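Local coordinates for succinoglycan biosynthesis protein (PDB 3B55) that binds calcium and, as a member of the erythromycin esterase family, may act as a hydrolase, at residues Lys44-His49 with Asn372-Gln377. The protein carries 1 engineered substitution. Numbering follows the deposited sequence.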
ATOM      1  N   LYS A  44       0.340  29.017 -11.733  1.00 29.61           N
ATOM      2  CA  LYS A  44      -0.890  29.789 -11.822  1.00 31.62           C
ATOM      3  C   LYS A  44      -1.951  28.982 -12.557  1.00 27.88           C
ATOM      4  O   LYS A  44      -3.143  29.133 -12.299  1.00 32.07           O
ATOM      5  CB  LYS A  44      -0.637  31.118 -12.540  1.00 34.09           C
ATOM      6  CG  LYS A  44       0.179  32.117 -11.722  1.00 39.19           C
ATOM      7  CD  LYS A  44      -0.613  33.398 -11.491  1.00 50.37           C
ATOM      8  CE  LYS A  44      -0.037  34.249 -10.354  1.00 57.77           C
ATOM      9  NZ  LYS A  44       0.878  35.341 -10.799  1.00 57.43           N
ATOM     10  N   TRP A  45      -1.510  28.126 -13.472  1.00 28.53           N
ATOM     11  CA  TRP A  45      -2.421  27.272 -14.233  1.00 24.63           C
ATOM     12  C   TRP A  45      -2.940  26.206 -13.267  1.00 22.89           C
ATOM     13  O   TRP A  45      -4.106  25.811 -13.324  1.00 23.71           O
ATOM     14  CB  TRP A  45      -1.666  26.608 -15.386  1.00 24.07           C
ATOM     15  CG  TRP A  45      -2.499  25.736 -16.281  1.00 24.33           C
ATOM     16  CD1 TRP A  45      -2.982  26.056 -17.520  1.00 27.19           C
ATOM     17  CD2 TRP A  45      -2.922  24.390 -16.020  1.00 21.94           C
ATOM     18  NE1 TRP A  45      -3.674  24.990 -18.051  1.00 26.04           N
ATOM     19  CE2 TRP A  45      -3.652  23.955 -17.152  1.00 20.31           C
ATOM     20  CE3 TRP A  45      -2.754  23.507 -14.945  1.00 27.68           C
ATOM     21  CZ2 TRP A  45      -4.214  22.676 -17.237  1.00 21.75           C
ATOM     22  CZ3 TRP A  45      -3.314  22.231 -15.028  1.00 23.44           C
ATOM     23  CH2 TRP A  45      -4.034  21.829 -16.169  1.00 27.54           C
ATOM     24  N   LEU A  46      -2.058  25.750 -12.382  1.00 21.34           N
ATOM     25  CA  LEU A  46      -2.402  24.740 -11.383  1.00 21.25           C
ATOM     26  C   LEU A  46      -3.459  25.276 -10.428  1.00 22.03           C
ATOM     27  O   LEU A  46      -4.358  24.547 -10.009  1.00 21.12           O
ATOM     28  CB  LEU A  46      -1.165  24.346 -10.576  1.00 19.84           C
ATOM     29  CG  LEU A  46      -0.025  23.656 -11.320  1.00 16.62           C
ATOM     30  CD1 LEU A  46       1.185  23.560 -10.411  1.00 19.99           C
ATOM     31  CD2 LEU A  46      -0.467  22.281 -11.781  1.00 16.85           C
ATOM     32  N   GLU A  47      -3.345  26.556 -10.091  1.00 23.01           N
ATOM     33  CA  GLU A  47      -4.280  27.203  -9.180  1.00 25.93           C
ATOM     34  C   GLU A  47      -5.679  27.306  -9.791  1.00 24.61           C
ATOM     35  O   GLU A  47      -6.686  27.131  -9.104  1.00 24.83           O
ATOM     36  CB  GLU A  47      -3.765  28.599  -8.830  1.00 25.56           C
ATOM     37  CG  GLU A  47      -3.935  28.969  -7.371  1.00 36.68           C
ATOM     38  CD  GLU A  47      -3.043  30.122  -6.962  1.00 42.08           C
ATOM     39  OE1 GLU A  47      -1.872  30.150  -7.396  1.00 48.78           O
ATOM     40  OE2 GLU A  47      -3.507  30.990  -6.195  1.00 45.29           O
ATOM     41  N   ALA A  48      -5.730  27.587 -11.086  1.00 23.90           N
ATOM     42  CA  ALA A  48      -6.999  27.723 -11.785  1.00 25.62           C
ATOM     43  C   ALA A  48      -7.696  26.386 -12.021  1.00 26.12           C
ATOM     44  O   ALA A  48      -8.909  26.346 -12.211  1.00 29.23           O
ATOM     45  CB  ALA A  48      -6.779  28.435 -13.117  1.00 25.81           C
ATOM     46  N   HIS A  49      -6.941  25.292 -12.008  1.00 26.44           N
ATOM     47  CA  HIS A  49      -7.534  23.974 -12.238  1.00 24.82           C
ATOM     48  C   HIS A  49      -7.585  23.093 -10.996  1.00 23.03           C
ATOM     49  O   HIS A  49      -8.083  21.968 -11.039  1.00 23.68           O
ATOM     50  CB  HIS A  49      -6.777  23.242 -13.346  1.00 26.14           C
ATOM     51  CG  HIS A  49      -7.029  23.800 -14.711  1.00 30.24           C
ATOM     52  ND1 HIS A  49      -6.610  25.057 -15.088  1.00 30.98           N
ATOM     53  CD2 HIS A  49      -7.693  23.291 -15.776  1.00 34.66           C
ATOM     54  CE1 HIS A  49      -7.008  25.301 -16.324  1.00 29.77           C
ATOM     55  NE2 HIS A  49      -7.669  24.245 -16.764  1.00 34.53           N
ATOM     56  N   ASN A 372       7.388  19.987  -5.509  1.00 11.87           N
ATOM     57  CA  ASN A 372       6.989  20.445  -4.175  1.00 10.18           C
ATOM     58  C   ASN A 372       6.875  21.970  -4.115  1.00 11.15           C
ATOM     59  O   ASN A 372       5.848  22.519  -3.703  1.00 13.30           O
ATOM     60  CB  ASN A 372       8.012  19.963  -3.144  1.00  8.72           C
ATOM     61  CG  ASN A 372       8.037  18.453  -3.017  1.00 12.06           C
ATOM     62  OD1 ASN A 372       7.250  17.870  -2.274  1.00 16.26           O
ATOM     63  ND2 ASN A 372       8.931  17.809  -3.760  1.00 14.51           N
ATOM     64  N   TYR A 373       7.937  22.648  -4.529  1.00 10.61           N
ATOM     65  CA  TYR A 373       7.957  24.106  -4.526  1.00  9.71           C
ATOM     66  C   TYR A 373       6.860  24.657  -5.432  1.00 11.09           C
ATOM     67  O   TYR A 373       6.088  25.530  -5.036  1.00  9.26           O
ATOM     68  CB  TYR A 373       9.302  24.618  -5.042  1.00 12.53           C
ATOM     69  CG  TYR A 373       9.416  26.125  -5.033  1.00 14.21           C
ATOM     70  CD1 TYR A 373       9.832  26.800  -3.886  1.00 16.48           C
ATOM     71  CD2 TYR A 373       9.076  26.884  -6.160  1.00 12.77           C
ATOM     72  CE1 TYR A 373       9.903  28.185  -3.849  1.00 20.97           C
ATOM     73  CE2 TYR A 373       9.147  28.281  -6.136  1.00 16.46           C
ATOM     74  CZ  TYR A 373       9.561  28.921  -4.969  1.00 17.31           C
ATOM     75  OH  TYR A 373       9.618  30.292  -4.903  1.00 19.58           O
ATOM     76  N   ILE A 374       6.817  24.149  -6.659  1.00 11.57           N
ATOM     77  CA  ILE A 374       5.849  24.595  -7.641  1.00  9.25           C
ATOM     78  C   ILE A 374       4.401  24.407  -7.188  1.00 11.96           C
ATOM     79  O   ILE A 374       3.621  25.362  -7.222  1.00  7.43           O
ATOM     80  CB  ILE A 374       6.142  23.916  -8.989  1.00 10.91           C
ATOM     81  CG1 ILE A 374       7.492  24.443  -9.504  1.00 11.90           C
ATOM     82  CG2 ILE A 374       5.026  24.197  -9.985  1.00 10.84           C
ATOM     83  CD1 ILE A 374       8.027  23.755 -10.748  1.00 10.06           C
ATOM     84  N   PHE A 375       4.032  23.199  -6.765  1.00 10.99           N
ATOM     85  CA  PHE A 375       2.672  22.971  -6.276  1.00 11.18           C
ATOM     86  C   PHE A 375       2.504  23.733  -4.956  1.00 11.11           C
ATOM     87  O   PHE A 375       1.396  24.103  -4.572  1.00 11.56           O
ATOM     88  CB  PHE A 375       2.422  21.475  -6.043  1.00  9.76           C
ATOM     89  CG  PHE A 375       1.938  20.741  -7.266  1.00  8.39           C
ATOM     90  CD1 PHE A 375       0.580  20.599  -7.515  1.00 10.80           C
ATOM     91  CD2 PHE A 375       2.846  20.220  -8.186  1.00  6.56           C
ATOM     92  CE1 PHE A 375       0.128  19.949  -8.662  1.00 17.66           C
ATOM     93  CE2 PHE A 375       2.410  19.573  -9.330  1.00  8.30           C
ATOM     94  CZ  PHE A 375       1.045  19.436  -9.570  1.00 13.45           C
ATOM     95  N   GLY A 376       3.619  23.969  -4.272  1.00 12.03           N
ATOM     96  CA  GLY A 376       3.581  24.687  -3.012  1.00 11.09           C
ATOM     97  C   GLY A 376       3.248  26.163  -3.150  1.00 12.75           C
ATOM     98  O   GLY A 376       2.967  26.829  -2.153  1.00 15.60           O
ATOM     99  N   GLN A 377       3.289  26.688  -4.372  1.00 13.20           N
ATOM    100  CA  GLN A 377       2.972  28.095  -4.587  1.00 15.13           C
ATOM    101  C   GLN A 377       1.477  28.328  -4.837  1.00 17.91           C
ATOM    102  O   GLN A 377       1.036  29.474  -4.961  1.00 17.86           O
ATOM    103  CB  GLN A 377       3.788  28.660  -5.751  1.00 16.84           C
ATOM    104  CG  GLN A 377       5.297  28.633  -5.524  1.00 14.41           C
ATOM    105  CD  GLN A 377       5.687  29.186  -4.166  1.00 20.48           C
ATOM    106  OE1 GLN A 377       5.924  28.431  -3.225  1.00 31.04           O
ATOM    107  NE2 GLN A 377       5.738  30.508  -4.055  1.00 24.55           N
TER
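Leu46 packs on Phe375 and Ile374 in a small, apolar helix-to-helix contact beside the 51-53/382-386 side of the mixed sheet of this erythromycin esterase-like fold. It joins the N-terminal helix 39-49 to the short helix 371-376, far from the calcium site. No hydrogen bond crosses between the two segments. Leu46 is the central residue: both its methyls meet the Phe375 ring, and CD1 also meets Ile374. CD1 lies over the face of the Phe375 ring in a CH-pi contact, 4.0 Å from the centroid and only 4° off the ring normal. Leu46 CD1 is 3.9 Å from Ile374 CG2. The Ile374 branch that does this is the one anti to its backbone N; CG1 lies beside that N (chi1 -67°). Phe375 and Ile374 also touch Trp397 of helix 392-398, and Phe375 reaches Phe383 and Ile385 on strand 382-386. Trp45 and His49 touch Ile385 too, so both helices pack on this strand, which neighbours the outermost strand 51-53. At the more exposed margin, Glu47 runs extended beyond CG and brings OE1 to 3.9 Å from Gln377 O. That is a loose approach of two oxygens, not a bond. Glu47 OE2 instead takes a weak hydrogen bond from the backbone N of Lys379. The second methyl of Leu46 sits above the same face as CD1, off toward the CE1-CZ side, with Leu46 CD2 3.9 Å from Phe375 CZ.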